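Local structure of protein, Family 18 Chitinase (Crocus vernus, 3SIM) at residues A[61-66]-A[115-120]; A[35-40]-A[90-95]; A[156-161]-A[182-187]. The protein probably hydrolyses chitin as a plant glycoside hydrolase of family 18, built on a TIM barrel. One frame throughout, in Å; residues are numbered along the deposited sequence.

How the interactions relate
Interaction 3 lies in the core, its centre about 6 Å from the centre of the chain, and joins two parallel strands of the barrel. Interaction 1, about 17 Å from that centre, is farther out yet largely buried; interaction 2, at about 15 Å, is only partly buried. They sit toward different ends of the barrel, interaction 1 where helix ends lead into strand 121-125, interaction 2 in loops beyond the C-terminal end of strand 28-37. Their chemistry differs: apolar packing in interaction 1, a tyrosine hydroxyl and bridging waters in interaction 2, backbone bonds with isoleucine packing in interaction 3. Interactions 1 and 3 touch at Asp120 O and Phe156 CD1 (3.5 Å); interactions 2 and 3 share the sheet.

Interaction 1 (A[61-66]-A[115-120]); sequences LGPDQI and QRYNLD
Pro63, Tyr117 and Ile66 carry the meeting between the start of helix 63-72 and the end of helix 99-116. Pro63 lays its ring obliquely over one face of the Tyr117 ring: its CG stands 4.1 Å above the plane, displaced toward the rim, and its CD is 3.7 Å from Tyr117 CD2. Pro63 CB also rests 3.6 Å from Arg116 O, and that same Pro63 CG lies over one face of the Arg116 guanidinium, which a bend at chi3 (96°) folds back toward it. Tyr117 holds CG anti to its own carbonyl carbon (chi1 -72°), and Leu61 O meets the edge of its ring, in plane, 3.6 Å from CE2. That oxygen is hydrogen-bonded to Trp56, whose indole also packs edge-to-face with Tyr117. Ile66 comes to the same ring edge with CD1, which lies 3.4 Å from Tyr117 O and 4.0 Å from Leu119 CD2. Gly62 is the N-cap, and its N donates to Gln65 OE1 at 3.0 Å, a bent bond from well above the carbonyl plane. Asn118 ends the other helix in a Schellman motif with positive phi (60°). Carbon thus packs against ring face, ring edge and carbonyl oxygens, so the helix ends are probably joined chiefly by shape and dispersion, while the Lys70 bond to Asn118 O adds a polar tie from one helix to the end of the other.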
ATOM      1  N   LEU A  61      15.251  -5.776   5.531  1.00 14.04           N
ATOM      2  CA  LEU A  61      13.914  -6.306   5.763  1.00 12.83           C
ATOM      3  C   LEU A  61      13.732  -7.813   5.391  1.00 12.54           C
ATOM      4  O   LEU A  61      13.175  -8.124   4.382  1.00 12.92           O
ATOM      5  CB  LEU A  61      12.904  -5.429   5.050  1.00 11.56           C
ATOM      6  CG  LEU A  61      13.226  -3.946   5.210  1.00 12.38           C
ATOM      7  CD1 LEU A  61      12.484  -3.110   4.281  1.00  9.95           C
ATOM      8  CD2 LEU A  61      13.078  -3.499   6.612  1.00 11.61           C
ATOM      9  N   GLY A  62      14.263  -8.694   6.209  1.00 11.08           N
ATOM     10  CA  GLY A  62      14.129 -10.093   6.019  1.00 11.93           C
ATOM     11  C   GLY A  62      13.184 -10.852   6.937  1.00 12.08           C
ATOM     12  O   GLY A  62      12.604 -10.305   7.840  1.00 12.21           O
ATOM     13  N   PRO A  63      13.147 -12.163   6.697  1.00 12.87           N
ATOM     14  CA  PRO A  63      12.323 -13.091   7.441  1.00 12.94           C
ATOM     15  C   PRO A  63      12.627 -13.062   8.955  1.00 13.39           C
ATOM     16  O   PRO A  63      11.717 -12.989   9.670  1.00 13.22           O
ATOM     17  CB  PRO A  63      12.667 -14.438   6.794  1.00 13.34           C
ATOM     18  CG  PRO A  63      13.033 -14.122   5.491  1.00 11.79           C
ATOM     19  CD  PRO A  63      13.652 -12.809   5.487  1.00 12.12           C
ATOM     20  N   ASP A  64      13.870 -13.057   9.384  1.00 13.20           N
ATOM     21  CA  ASP A  64      14.216 -12.915  10.791  1.00 13.12           C
ATOM     22  C   ASP A  64      13.837 -11.559  11.466  1.00 12.90           C
ATOM     23  O   ASP A  64      13.397 -11.538  12.558  1.00 10.92           O
ATOM     24  CB  ASP A  64      15.691 -13.227  11.032  1.00 14.17           C
ATOM     25  CG  ASP A  64      16.111 -14.649  10.611  1.00 15.95           C
ATOM     26  OD1 ASP A  64      15.346 -15.602  10.590  1.00 16.80           O
ATOM     27  OD2 ASP A  64      17.268 -14.758  10.328  1.00 22.87           O
ATOM     28  N   GLN A  65      14.047 -10.471  10.754  1.00 11.34           N
ATOM     29  CA  GLN A  65      13.621  -9.160  11.236  1.00 11.62           C
ATOM     30  C   GLN A  65      12.066  -9.063  11.425  1.00 11.37           C
ATOM     31  O   GLN A  65      11.577  -8.506  12.376  1.00 10.87           O
ATOM     32  CB  GLN A  65      14.165  -8.013  10.407  1.00 11.78           C
ATOM     33  CG  GLN A  65      15.661  -7.913  10.408  1.00 13.68           C
ATOM     34  CD  GLN A  65      16.352  -8.836   9.436  1.00 19.33           C
ATOM     35  OE1 GLN A  65      15.774  -9.494   8.636  1.00 16.58           O
ATOM     36  NE2 GLN A  65      17.603  -8.889   9.560  1.00 24.60           N
ATOM     37  N   ILE A  66      11.343  -9.654  10.487  1.00 11.92           N
ATOM     38  CA  ILE A  66       9.894  -9.717  10.494  1.00 11.38           C
ATOM     39  C   ILE A  66       9.359 -10.505  11.706  1.00 13.13           C
ATOM     40  O   ILE A  66       8.496 -10.052  12.407  1.00 12.33           O
ATOM     41  CB  ILE A  66       9.324 -10.228   9.158  1.00 11.19           C
ATOM     42  CG1 ILE A  66       9.636  -9.262   8.009  1.00  9.38           C
ATOM     43  CG2 ILE A  66       7.870 -10.460   9.270  1.00 10.71           C
ATOM     44  CD1 ILE A  66       9.452  -9.797   6.684  1.00  7.94           C
ATOM     45  N   GLN A 115       5.011 -16.952   2.254  1.00 12.27           N
ATOM     46  CA  GLN A 115       5.402 -17.983   3.232  1.00 13.20           C
ATOM     47  C   GLN A 115       6.828 -17.780   3.749  1.00 12.56           C
ATOM     48  O   GLN A 115       7.065 -17.808   4.879  1.00 11.91           O
ATOM     49  CB  GLN A 115       5.193 -19.419   2.697  1.00 13.51           C
ATOM     50  CG  GLN A 115       3.765 -19.766   2.306  1.00 15.46           C
ATOM     51  CD  GLN A 115       3.598 -21.149   1.676  1.00 17.47           C
ATOM     52  OE1 GLN A 115       4.480 -21.665   1.072  1.00 20.38           O
ATOM     53  NE2 GLN A 115       2.463 -21.713   1.833  1.00 14.41           N
ATOM     54  N   ARG A 116       7.750 -17.515   2.852  1.00 12.00           N
ATOM     55  CA  ARG A 116       9.128 -17.291   3.211  1.00 12.70           C
ATOM     56  C   ARG A 116       9.370 -16.089   4.128  1.00 11.10           C
ATOM     57  O   ARG A 116      10.118 -16.218   5.021  1.00  9.85           O
ATOM     58  CB  ARG A 116      10.062 -17.242   1.996  1.00 12.19           C
ATOM     59  CG  ARG A 116      11.517 -17.468   2.341  1.00 12.46           C
ATOM     60  CD  ARG A 116      12.416 -17.501   1.111  1.00 11.47           C
ATOM     61  NE  ARG A 116      13.043 -16.231   0.819  1.00 12.08           N
ATOM     62  CZ  ARG A 116      14.052 -15.741   1.499  1.00 11.77           C
ATOM     63  NH1 ARG A 116      14.590 -14.638   1.175  1.00 11.90           N
ATOM     64  NH2 ARG A 116      14.545 -16.407   2.492  1.00 12.39           N
ATOM     65  N   TYR A 117       8.709 -14.963   3.896  1.00 11.12           N
ATOM     66  CA  TYR A 117       8.869 -13.775   4.720  1.00 11.59           C
ATOM     67  C   TYR A 117       7.913 -13.735   5.954  1.00 13.43           C
ATOM     68  O   TYR A 117       7.906 -12.796   6.709  1.00 14.12           O
ATOM     69  CB  TYR A 117       8.818 -12.477   3.902  1.00 10.44           C
ATOM     70  CG  TYR A 117      10.048 -12.206   3.019  1.00 12.69           C
ATOM     71  CD1 TYR A 117      10.224 -12.858   1.832  1.00 11.54           C
ATOM     72  CD2 TYR A 117      10.992 -11.286   3.388  1.00 10.87           C
ATOM     73  CE1 TYR A 117      11.343 -12.614   1.043  1.00 12.27           C
ATOM     74  CE2 TYR A 117      12.062 -11.014   2.618  1.00 10.67           C
ATOM     75  CZ  TYR A 117      12.251 -11.681   1.450  1.00 11.30           C
ATOM     76  OH  TYR A 117      13.316 -11.412   0.701  1.00 14.30           O
ATOM     77  N   ASN A 118       7.134 -14.771   6.143  1.00 13.68           N
ATOM     78  CA  ASN A 118       6.131 -14.769   7.198  1.00 15.03           C
ATOM     79  C   ASN A 118       5.040 -13.653   7.105  1.00 13.92           C
ATOM     80  O   ASN A 118       4.752 -13.091   8.069  1.00 11.49           O
ATOM     81  CB  ASN A 118       6.778 -14.559   8.588  1.00 15.27           C
ATOM     82  CG  ASN A 118       8.084 -15.316   8.803  0.50 17.90           C
ATOM     83  OD1 ASN A 118       9.159 -14.715   8.997  1.00 19.12           O
ATOM     84  ND2 ASN A 118       7.993 -16.624   8.769  1.00 16.38           N
ATOM     85  N   LEU A 119       4.560 -13.329   5.927  1.00 13.18           N
ATOM     86  CA  LEU A 119       3.631 -12.213   5.671  1.00 12.68           C
ATOM     87  C   LEU A 119       2.160 -12.549   5.901  1.00 12.80           C
ATOM     88  O   LEU A 119       1.768 -13.670   5.791  1.00 12.92           O
ATOM     89  CB  LEU A 119       3.853 -11.650   4.269  1.00 11.08           C
ATOM     90  CG  LEU A 119       5.255 -11.168   3.853  1.00 12.26           C
ATOM     91  CD1 LEU A 119       5.295 -10.573   2.440  1.00  8.99           C
ATOM     92  CD2 LEU A 119       5.899 -10.282   4.880  1.00  6.66           C
ATOM     93  N   ASP A 120       1.373 -11.526   6.171  1.00 12.68           N
ATOM     94  CA  ASP A 120      -0.031 -11.611   6.502  1.00 13.01           C
ATOM     95  C   ASP A 120      -1.038 -11.096   5.457  1.00 13.04           C
ATOM     96  O   ASP A 120      -2.220 -11.348   5.532  1.00 13.57           O
ATOM     97  CB  ASP A 120      -0.232 -10.863   7.803  1.00 14.33           C
ATOM     98  CG  ASP A 120       0.731 -11.299   8.875  1.00 17.25           C
ATOM     99  OD1 ASP A 120       0.518 -12.393   9.392  1.00 12.01           O
ATOM    100  OD2 ASP A 120       1.699 -10.544   9.121  1.00 17.93           O
TER

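Interaction 2 (A[35-40]-A[90-95]); sequences FAVDYT and NTVQFQ
The backbones stay well apart, 8.1 Å between Tyr39 CA and Val92 CA, as the chain leaves strand 28-37 through an inverse gamma turn centred on Asp38, and side chains and water span the gap. Tyr39 points its ring across it, and its hydroxyl takes two N-H groups: Gln93 N donates to Tyr39 OH at 3.1 Å (156°), and Gln95 NE2 donates to Tyr39 OH, also at 3.1 Å but more bent (144°). The hydroxyl lies in the plane of the Gln95 amide, which is turned 67° from the Tyr39 ring. Gln93 O and water 3 lie at the ring edge, near its plane, so the phenol tip is ringed by polar atoms. Behind it Val37 and Val92 meet tip to tip, CG1 of Val37 4.1 Å from CG2 of Val92, with Val87 of strand 86-87 packed against both and against Tyr39. Two waters carry Asp38 to Gln95: water 1 joins Asp38 OD2 (2.8 Å) to Gln95 O (2.7 Å), and water 2 joins the same OD2 to Gln95 N. Asp38 is further fixed by Tyr126 through OD1 and by Trp102 through OD2. The contact thus joins a loop at the C-terminal end of a barrel strand to the chain following the hairpin 86-91, on the side where TIM-barrel enzymes carry their active site.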
ATOM      1  N   PHE A  35       8.981  -2.947  -3.073  1.00  8.49           N
ATOM      2  CA  PHE A  35       7.903  -3.649  -3.707  1.00  8.34           C
ATOM      3  C   PHE A  35       8.317  -5.078  -4.198  1.00  9.64           C
ATOM      4  O   PHE A  35       9.451  -5.383  -4.343  1.00  9.07           O
ATOM      5  CB  PHE A  35       7.412  -2.869  -4.929  1.00  8.14           C
ATOM      6  CG  PHE A  35       6.841  -1.515  -4.637  1.00  8.02           C
ATOM      7  CD1 PHE A  35       5.521  -1.356  -4.406  1.00  4.72           C
ATOM      8  CD2 PHE A  35       7.640  -0.406  -4.623  1.00  9.53           C
ATOM      9  CE1 PHE A  35       5.007  -0.145  -4.162  1.00  8.44           C
ATOM     10  CE2 PHE A  35       7.117   0.830  -4.369  1.00 10.77           C
ATOM     11  CZ  PHE A  35       5.802   0.960  -4.138  1.00 10.00           C
ATOM     12  N   ALA A  36       7.329  -5.905  -4.440  1.00  9.92           N
ATOM     13  CA  ALA A  36       7.455  -7.066  -5.267  1.00  9.51           C
ATOM     14  C   ALA A  36       6.890  -6.710  -6.635  1.00 10.54           C
ATOM     15  O   ALA A  36       5.827  -6.194  -6.719  1.00 10.56           O
ATOM     16  CB  ALA A  36       6.747  -8.224  -4.693  1.00  8.67           C
ATOM     17  N   VAL A  37       7.673  -6.969  -7.670  1.00  9.57           N
ATOM     18  CA  VAL A  37       7.395  -6.630  -9.050  1.00 10.63           C
ATOM     19  C   VAL A  37       7.600  -7.812 -10.012  1.00 10.15           C
ATOM     20  O   VAL A  37       8.580  -8.480  -9.935  1.00 11.54           O
ATOM     21  CB  VAL A  37       8.255  -5.423  -9.554  1.00 10.27           C
ATOM     22  CG1 VAL A  37       7.708  -4.859 -10.791  1.00 11.38           C
ATOM     23  CG2 VAL A  37       8.391  -4.344  -8.565  1.00 11.16           C
ATOM     24  N   ASP A  38       6.687  -7.997 -10.939  1.00 10.58           N
ATOM     25  CA  ASP A  38       6.823  -8.996 -11.983  1.00  9.99           C
ATOM     26  C   ASP A  38       7.620  -8.502 -13.208  1.00 11.16           C
ATOM     27  O   ASP A  38       7.126  -8.473 -14.301  1.00 11.01           O
ATOM     28  CB  ASP A  38       5.492  -9.642 -12.368  1.00  9.86           C
ATOM     29  CG  ASP A  38       4.437  -8.650 -12.895  1.00 12.73           C
ATOM     30  OD1 ASP A  38       4.421  -7.498 -12.522  1.00 11.71           O
ATOM     31  OD2 ASP A  38       3.688  -9.075 -13.723  1.00  8.99           O
ATOM     32  N   TYR A  39       8.855  -8.120 -12.932  1.00  9.89           N
ATOM     33  CA  TYR A  39       9.838  -7.663 -13.876  1.00 10.48           C
ATOM     34  C   TYR A  39      11.166  -8.304 -13.520  1.00 10.87           C
ATOM     35  O   TYR A  39      11.387  -8.656 -12.402  1.00  8.59           O
ATOM     36  CB  TYR A  39       9.959  -6.135 -13.869  1.00 10.69           C
ATOM     37  CG  TYR A  39       9.048  -5.342 -14.817  1.00 13.74           C
ATOM     38  CD1 TYR A  39       9.577  -4.524 -15.808  1.00 11.95           C
ATOM     39  CD2 TYR A  39       7.665  -5.404 -14.712  1.00 15.17           C
ATOM     40  CE1 TYR A  39       8.754  -3.824 -16.644  1.00 15.75           C
ATOM     41  CE2 TYR A  39       6.853  -4.708 -15.546  1.00 15.31           C
ATOM     42  CZ  TYR A  39       7.394  -3.913 -16.516  1.00 16.15           C
ATOM     43  OH  TYR A  39       6.589  -3.214 -17.314  1.00 20.34           O
ATOM     44  N   THR A  40      12.018  -8.384 -14.510  1.00 11.58           N
ATOM     45  CA  THR A  40      13.331  -8.965 -14.377  1.00 11.89           C
ATOM     46  C   THR A  40      14.200  -8.204 -13.387  1.00 12.95           C
ATOM     47  O   THR A  40      14.098  -7.048 -13.275  1.00 12.62           O
ATOM     48  CB  THR A  40      14.092  -9.148 -15.757  1.00 12.16           C
ATOM     49  OG1 THR A  40      14.262  -7.896 -16.402  1.00 11.64           O
ATOM     50  CG2 THR A  40      13.399 -10.169 -16.679  1.00 12.47           C
ATOM     51  N   ASN A  90      12.935   2.127 -15.429  1.00 21.14           N
ATOM     52  CA  ASN A  90      11.862   1.722 -16.305  1.00 19.56           C
ATOM     53  C   ASN A  90      10.477   1.832 -15.638  1.00 18.40           C
ATOM     54  O   ASN A  90      10.291   1.404 -14.538  1.00 17.24           O
ATOM     55  CB  ASN A  90      12.068   0.307 -16.843  1.00 20.68           C
ATOM     56  CG  ASN A  90      13.421   0.091 -17.555  1.00 23.93           C
ATOM     57  OD1 ASN A  90      13.547   0.269 -18.753  1.00 26.36           O
ATOM     58  ND2 ASN A  90      14.397  -0.315 -16.805  1.00 21.10           N
ATOM     59  N   THR A  91       9.526   2.383 -16.349  1.00 15.64           N
ATOM     60  CA  THR A  91       8.180   2.479 -15.861  1.00 15.45           C
ATOM     61  C   THR A  91       7.575   1.056 -15.648  1.00 13.48           C
ATOM     62  O   THR A  91       7.718   0.225 -16.459  1.00 13.10           O
ATOM     63  CB  THR A  91       7.312   3.355 -16.772  1.00 16.31           C
ATOM     64  OG1 THR A  91       7.822   4.669 -16.790  1.00 15.47           O
ATOM     65  CG2 THR A  91       5.889   3.373 -16.297  1.00 16.09           C
ATOM     66  N   VAL A  92       6.901   0.828 -14.535  1.00 12.20           N
ATOM     67  CA  VAL A  92       6.184  -0.417 -14.318  1.00 10.78           C
ATOM     68  C   VAL A  92       4.753  -0.385 -14.928  1.00 10.71           C
ATOM     69  O   VAL A  92       3.851   0.256 -14.451  1.00 10.03           O
ATOM     70  CB  VAL A  92       6.162  -0.864 -12.815  1.00 10.76           C
ATOM     71  CG1 VAL A  92       5.328  -2.034 -12.619  1.00 10.68           C
ATOM     72  CG2 VAL A  92       7.544  -1.087 -12.289  1.00 10.49           C
ATOM     73  N   GLN A  93       4.634  -1.129 -16.002  1.00  9.81           N
ATOM     74  CA  GLN A  93       3.419  -1.302 -16.773  1.00 10.89           C
ATOM     75  C   GLN A  93       2.791  -2.654 -16.460  1.00 12.42           C
ATOM     76  O   GLN A  93       3.465  -3.650 -16.619  1.00 12.80           O
ATOM     77  CB  GLN A  93       3.698  -1.213 -18.282  1.00 11.35           C
ATOM     78  CG  GLN A  93       4.220   0.145 -18.782  1.00 11.96           C
ATOM     79  CD  GLN A  93       3.164   1.191 -18.987  1.00 12.05           C
ATOM     80  OE1 GLN A  93       3.486   2.320 -19.234  1.00 15.57           O
ATOM     81  NE2 GLN A  93       1.914   0.831 -18.829  1.00  9.04           N
ATOM     82  N   PHE A  94       1.529  -2.683 -16.025  1.00 11.79           N
ATOM     83  CA  PHE A  94       0.829  -3.961 -15.890  1.00 13.20           C
ATOM     84  C   PHE A  94       0.662  -4.617 -17.252  1.00 14.12           C
ATOM     85  O   PHE A  94       0.119  -4.052 -18.137  1.00 14.36           O
ATOM     86  CB  PHE A  94      -0.554  -3.876 -15.228  1.00 13.11           C
ATOM     87  CG  PHE A  94      -1.147  -5.213 -14.878  1.00 14.33           C
ATOM     88  CD1 PHE A  94      -0.922  -5.773 -13.668  1.00 13.05           C
ATOM     89  CD2 PHE A  94      -1.883  -5.943 -15.774  1.00 15.23           C
ATOM     90  CE1 PHE A  94      -1.417  -6.985 -13.364  1.00 10.68           C
ATOM     91  CE2 PHE A  94      -2.383  -7.162 -15.417  1.00 15.66           C
ATOM     92  CZ  PHE A  94      -2.132  -7.668 -14.230  1.00 13.19           C
ATOM     93  N   GLN A  95       1.151  -5.832 -17.351  1.00 13.42           N
ATOM     94  CA  GLN A  95       1.099  -6.613 -18.560  1.00 14.13           C
ATOM     95  C   GLN A  95       0.812  -8.087 -18.313  1.00 14.18           C
ATOM     96  O   GLN A  95       1.538  -8.707 -17.594  1.00 11.46           O
ATOM     97  CB  GLN A  95       2.426  -6.517 -19.318  1.00 15.77           C
ATOM     98  CG  GLN A  95       3.068  -5.174 -19.405  1.00 19.83           C
ATOM     99  CD  GLN A  95       4.271  -5.172 -20.287  1.00 24.20           C
ATOM    100  OE1 GLN A  95       4.243  -5.697 -21.356  1.00 26.46           O
ATOM    101  NE2 GLN A  95       5.326  -4.582 -19.832  1.00 24.47           N
TER
HETATM  102  O   HOH W   1       4.027  -8.964 -16.500  1.00 21.10           O
HETATM  103  O   HOH W   2       2.305  -6.818 -14.652  1.00 21.41           O
HETATM  104  O   HOH W   3       8.008  -1.454 -19.285  1.00 23.44           O

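Interaction 3 (A[156-161]-A[182-187]); sequences FASISP and HINYQF
The His182 imidazole has Asn184 at its edge, in plane: ND1 donates to Asn184 OD1 at 3.2 Å (145°); OD1 lies nearly in the imidazole plane, whereas ND1 stands 35° out of the Asn184 carbonyl plane. Ser158 CB approaches obliquely, 3.7 Å from His182 CE1. The Tyr185 ring takes Pro161 O over one face, 3.8 Å above the plane and toward the rim, and its own CD1 sits over the centre of the Phe187 ring. Tyr185 OH bonds to Asp166 and Lys209. An alanine at His182 would remove the imidazole and would probably loosen Asn184 and the packing beside Ser158. The segments are the two strands of a beta-alpha-beta unit completed by helix 166-175, neighbours in the parallel barrel. Ile159 N gives a weak bond to His182 O (3.4 Å), while Asn184 N to Ile159 O is 2.9 Å and nearly along the C=O axis. Past the inverse gamma turn at Asn184, Gln186 N donates to Pro161 O at 3.0 Å, almost straight (164°). Ile159 and Ile183 lie side by side on one face, CG1 of Ile159 3.9 Å from CG2 of Ile183, and Ile159 also reaches Tyr169 and Leu172 of the helix. Pro161 crosses Ile183 at about a right angle, its CD 3.7 Å from Ile183 CG2. The hydroxyls of Ser158 and Ser160 bond to Asp123, part of the DxDxE signature of family 18, and Asn184 ND2 bonds to Tyr6.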
ATOM      1  N   PHE A 156      -5.534 -10.575   4.795  1.00 13.28           N
ATOM      2  CA  PHE A 156      -6.053  -9.350   4.237  1.00 13.71           C
ATOM      3  C   PHE A 156      -5.444  -8.895   2.913  1.00 13.03           C
ATOM      4  O   PHE A 156      -4.373  -9.299   2.523  1.00 13.45           O
ATOM      5  CB  PHE A 156      -5.994  -8.193   5.267  1.00 13.55           C
ATOM      6  CG  PHE A 156      -4.609  -7.783   5.657  1.00 13.87           C
ATOM      7  CD1 PHE A 156      -3.911  -8.443   6.634  1.00 15.22           C
ATOM      8  CD2 PHE A 156      -4.000  -6.709   5.057  1.00 15.25           C
ATOM      9  CE1 PHE A 156      -2.640  -8.067   6.974  1.00 14.18           C
ATOM     10  CE2 PHE A 156      -2.761  -6.330   5.407  1.00 12.99           C
ATOM     11  CZ  PHE A 156      -2.077  -7.011   6.369  1.00 15.90           C
ATOM     12  N   ALA A 157      -6.199  -8.048   2.250  1.00 11.46           N
ATOM     13  CA  ALA A 157      -5.805  -7.326   1.060  1.00 10.99           C
ATOM     14  C   ALA A 157      -6.332  -5.879   0.952  1.00 10.73           C
ATOM     15  O   ALA A 157      -7.441  -5.606   1.290  1.00 10.39           O
ATOM     16  CB  ALA A 157      -6.164  -8.096  -0.140  1.00  9.67           C
ATOM     17  N   SER A 158      -5.480  -5.011   0.430  1.00  9.94           N
ATOM     18  CA  SER A 158      -5.714  -3.603   0.185  1.00  9.49           C
ATOM     19  C   SER A 158      -5.370  -3.147  -1.259  1.00  9.49           C
ATOM     20  O   SER A 158      -4.589  -3.743  -1.930  1.00 10.32           O
ATOM     21  CB  SER A 158      -4.887  -2.743   1.140  1.00  9.26           C
ATOM     22  OG  SER A 158      -3.521  -2.963   1.000  1.00 10.57           O
ATOM     23  N   ILE A 159      -5.940  -2.029  -1.646  1.00  9.59           N
ATOM     24  CA  ILE A 159      -5.623  -1.365  -2.900  1.00  8.63           C
ATOM     25  C   ILE A 159      -5.188   0.084  -2.650  1.00  9.50           C
ATOM     26  O   ILE A 159      -5.606   0.660  -1.713  1.00  7.96           O
ATOM     27  CB  ILE A 159      -6.758  -1.472  -3.968  1.00  9.76           C
ATOM     28  CG1 ILE A 159      -8.072  -0.863  -3.484  1.00 10.06           C
ATOM     29  CG2 ILE A 159      -6.987  -2.847  -4.402  1.00  6.27           C
ATOM     30  CD1 ILE A 159      -9.176  -0.877  -4.464  1.00  7.61           C
ATOM     31  N   SER A 160      -4.358   0.658  -3.511  1.00  8.54           N
ATOM     32  CA  SER A 160      -3.886   1.999  -3.320  1.00  8.71           C
ATOM     33  C   SER A 160      -4.083   2.927  -4.541  1.00  7.60           C
ATOM     34  O   SER A 160      -3.172   3.393  -5.072  1.00  7.10           O
ATOM     35  CB  SER A 160      -2.439   2.030  -2.786  1.00  8.40           C
ATOM     36  OG  SER A 160      -2.153   1.114  -1.809  1.00 11.55           O
ATOM     37  N   PRO A 161      -5.321   3.194  -4.914  1.00  8.17           N
ATOM     38  CA  PRO A 161      -5.643   4.051  -6.041  1.00  8.03           C
ATOM     39  C   PRO A 161      -5.464   5.580  -5.829  1.00  9.27           C
ATOM     40  O   PRO A 161      -5.136   6.057  -4.782  1.00  8.28           O
ATOM     41  CB  PRO A 161      -7.106   3.693  -6.329  1.00  9.50           C
ATOM     42  CG  PRO A 161      -7.644   3.411  -5.135  1.00  8.20           C
ATOM     43  CD  PRO A 161      -6.553   2.823  -4.239  1.00  7.72           C
ATOM     44  N   HIS A 182      -9.643  -2.948   2.707  1.00  8.10           N
ATOM     45  CA  HIS A 182      -9.591  -1.495   2.806  1.00 10.15           C
ATOM     46  C   HIS A 182      -8.817  -0.850   1.648  1.00 10.74           C
ATOM     47  O   HIS A 182      -8.179  -1.516   0.894  1.00 10.46           O
ATOM     48  CB  HIS A 182      -9.032  -0.992   4.139  1.00  8.60           C
ATOM     49  CG  HIS A 182      -7.764  -1.651   4.543  1.00 10.41           C
ATOM     50  ND1 HIS A 182      -6.541  -1.134   4.244  1.00 10.25           N
ATOM     51  CD2 HIS A 182      -7.531  -2.801   5.197  1.00  7.10           C
ATOM     52  CE1 HIS A 182      -5.608  -1.922   4.709  1.00 11.91           C
ATOM     53  NE2 HIS A 182      -6.186  -2.944   5.288  1.00 14.62           N
ATOM     54  N   ILE A 183      -8.895   0.450   1.570  1.00  9.57           N
ATOM     55  CA  ILE A 183      -8.433   1.224   0.466  1.00  9.59           C
ATOM     56  C   ILE A 183      -7.539   2.360   0.947  1.00  9.34           C
ATOM     57  O   ILE A 183      -7.974   3.281   1.551  1.00  8.94           O
ATOM     58  CB  ILE A 183      -9.603   1.731  -0.378  1.00  9.64           C
ATOM     59  CG1 ILE A 183     -10.539   0.600  -0.719  1.00 10.28           C
ATOM     60  CG2 ILE A 183      -9.119   2.435  -1.646  1.00 11.53           C
ATOM     61  CD1 ILE A 183     -11.723   1.034  -1.309  1.00 15.89           C
ATOM     62  N   ASN A 184      -6.273   2.212   0.667  1.00  8.39           N
ATOM     63  CA  ASN A 184      -5.289   3.179   0.992  1.00  7.51           C
ATOM     64  C   ASN A 184      -5.151   4.249  -0.104  1.00  6.90           C
ATOM     65  O   ASN A 184      -4.226   4.240  -0.857  1.00  7.05           O
ATOM     66  CB  ASN A 184      -3.963   2.540   1.383  1.00  7.59           C
ATOM     67  CG  ASN A 184      -4.094   1.429   2.436  1.00 11.42           C
ATOM     68  OD1 ASN A 184      -4.863   1.481   3.372  1.00 10.35           O
ATOM     69  ND2 ASN A 184      -3.270   0.466   2.272  1.00 10.75           N
ATOM     70  N   TYR A 185      -6.120   5.164  -0.134  1.00  6.49           N
ATOM     71  CA  TYR A 185      -6.220   6.155  -1.190  1.00  6.96           C
ATOM     72  C   TYR A 185      -5.067   7.115  -1.037  1.00  7.45           C
ATOM     73  O   TYR A 185      -4.724   7.461   0.007  1.00  8.00           O
ATOM     74  CB  TYR A 185      -7.561   6.902  -1.212  1.00  6.99           C
ATOM     75  CG  TYR A 185      -8.007   7.408  -2.530  1.00  8.36           C
ATOM     76  CD1 TYR A 185      -7.832   8.732  -2.897  1.00  7.86           C
ATOM     77  CD2 TYR A 185      -8.631   6.584  -3.431  1.00  9.97           C
ATOM     78  CE1 TYR A 185      -8.281   9.224  -4.104  1.00  4.75           C
ATOM     79  CE2 TYR A 185      -9.047   7.025  -4.626  1.00  9.56           C
ATOM     80  CZ  TYR A 185      -8.862   8.351  -4.990  1.00 10.74           C
ATOM     81  OH  TYR A 185      -9.243   8.779  -6.203  1.00 10.65           O
ATOM     82  N   GLN A 186      -4.443   7.410  -2.148  1.00  8.38           N
ATOM     83  CA  GLN A 186      -3.233   8.195  -2.244  1.00  8.83           C
ATOM     84  C   GLN A 186      -3.581   9.726  -2.394  1.00  9.64           C
ATOM     85  O   GLN A 186      -3.542  10.302  -3.452  1.00 10.24           O
ATOM     86  CB  GLN A 186      -2.276   7.611  -3.313  1.00  8.88           C
ATOM     87  CG  GLN A 186      -1.732   6.191  -3.122  1.00  8.65           C
ATOM     88  CD  GLN A 186      -0.518   5.887  -4.019  1.00 13.74           C
ATOM     89  OE1 GLN A 186      -0.487   4.913  -4.724  1.00 12.10           O
ATOM     90  NE2 GLN A 186       0.448   6.745  -3.968  1.00  5.77           N
ATOM     91  N   PHE A 187      -3.922  10.332  -1.287  1.00  9.92           N
ATOM     92  CA  PHE A 187      -4.292  11.731  -1.233  1.00 11.17           C
ATOM     93  C   PHE A 187      -3.108  12.662  -1.619  1.00 11.81           C
ATOM     94  O   PHE A 187      -3.310  13.736  -2.045  1.00 11.39           O
ATOM     95  CB  PHE A 187      -5.026  12.128   0.065  1.00  9.60           C
ATOM     96  CG  PHE A 187      -6.422  11.560   0.196  1.00 11.18           C
ATOM     97  CD1 PHE A 187      -7.512  12.200  -0.316  1.00  9.74           C
ATOM     98  CD2 PHE A 187      -6.626  10.380   0.830  1.00  8.27           C
ATOM     99  CE1 PHE A 187      -8.750  11.658  -0.201  1.00 12.78           C
ATOM    100  CE2 PHE A 187      -7.846   9.860   0.948  1.00 10.26           C
ATOM    101  CZ  PHE A 187      -8.912  10.482   0.423  1.00 10.82           C
TER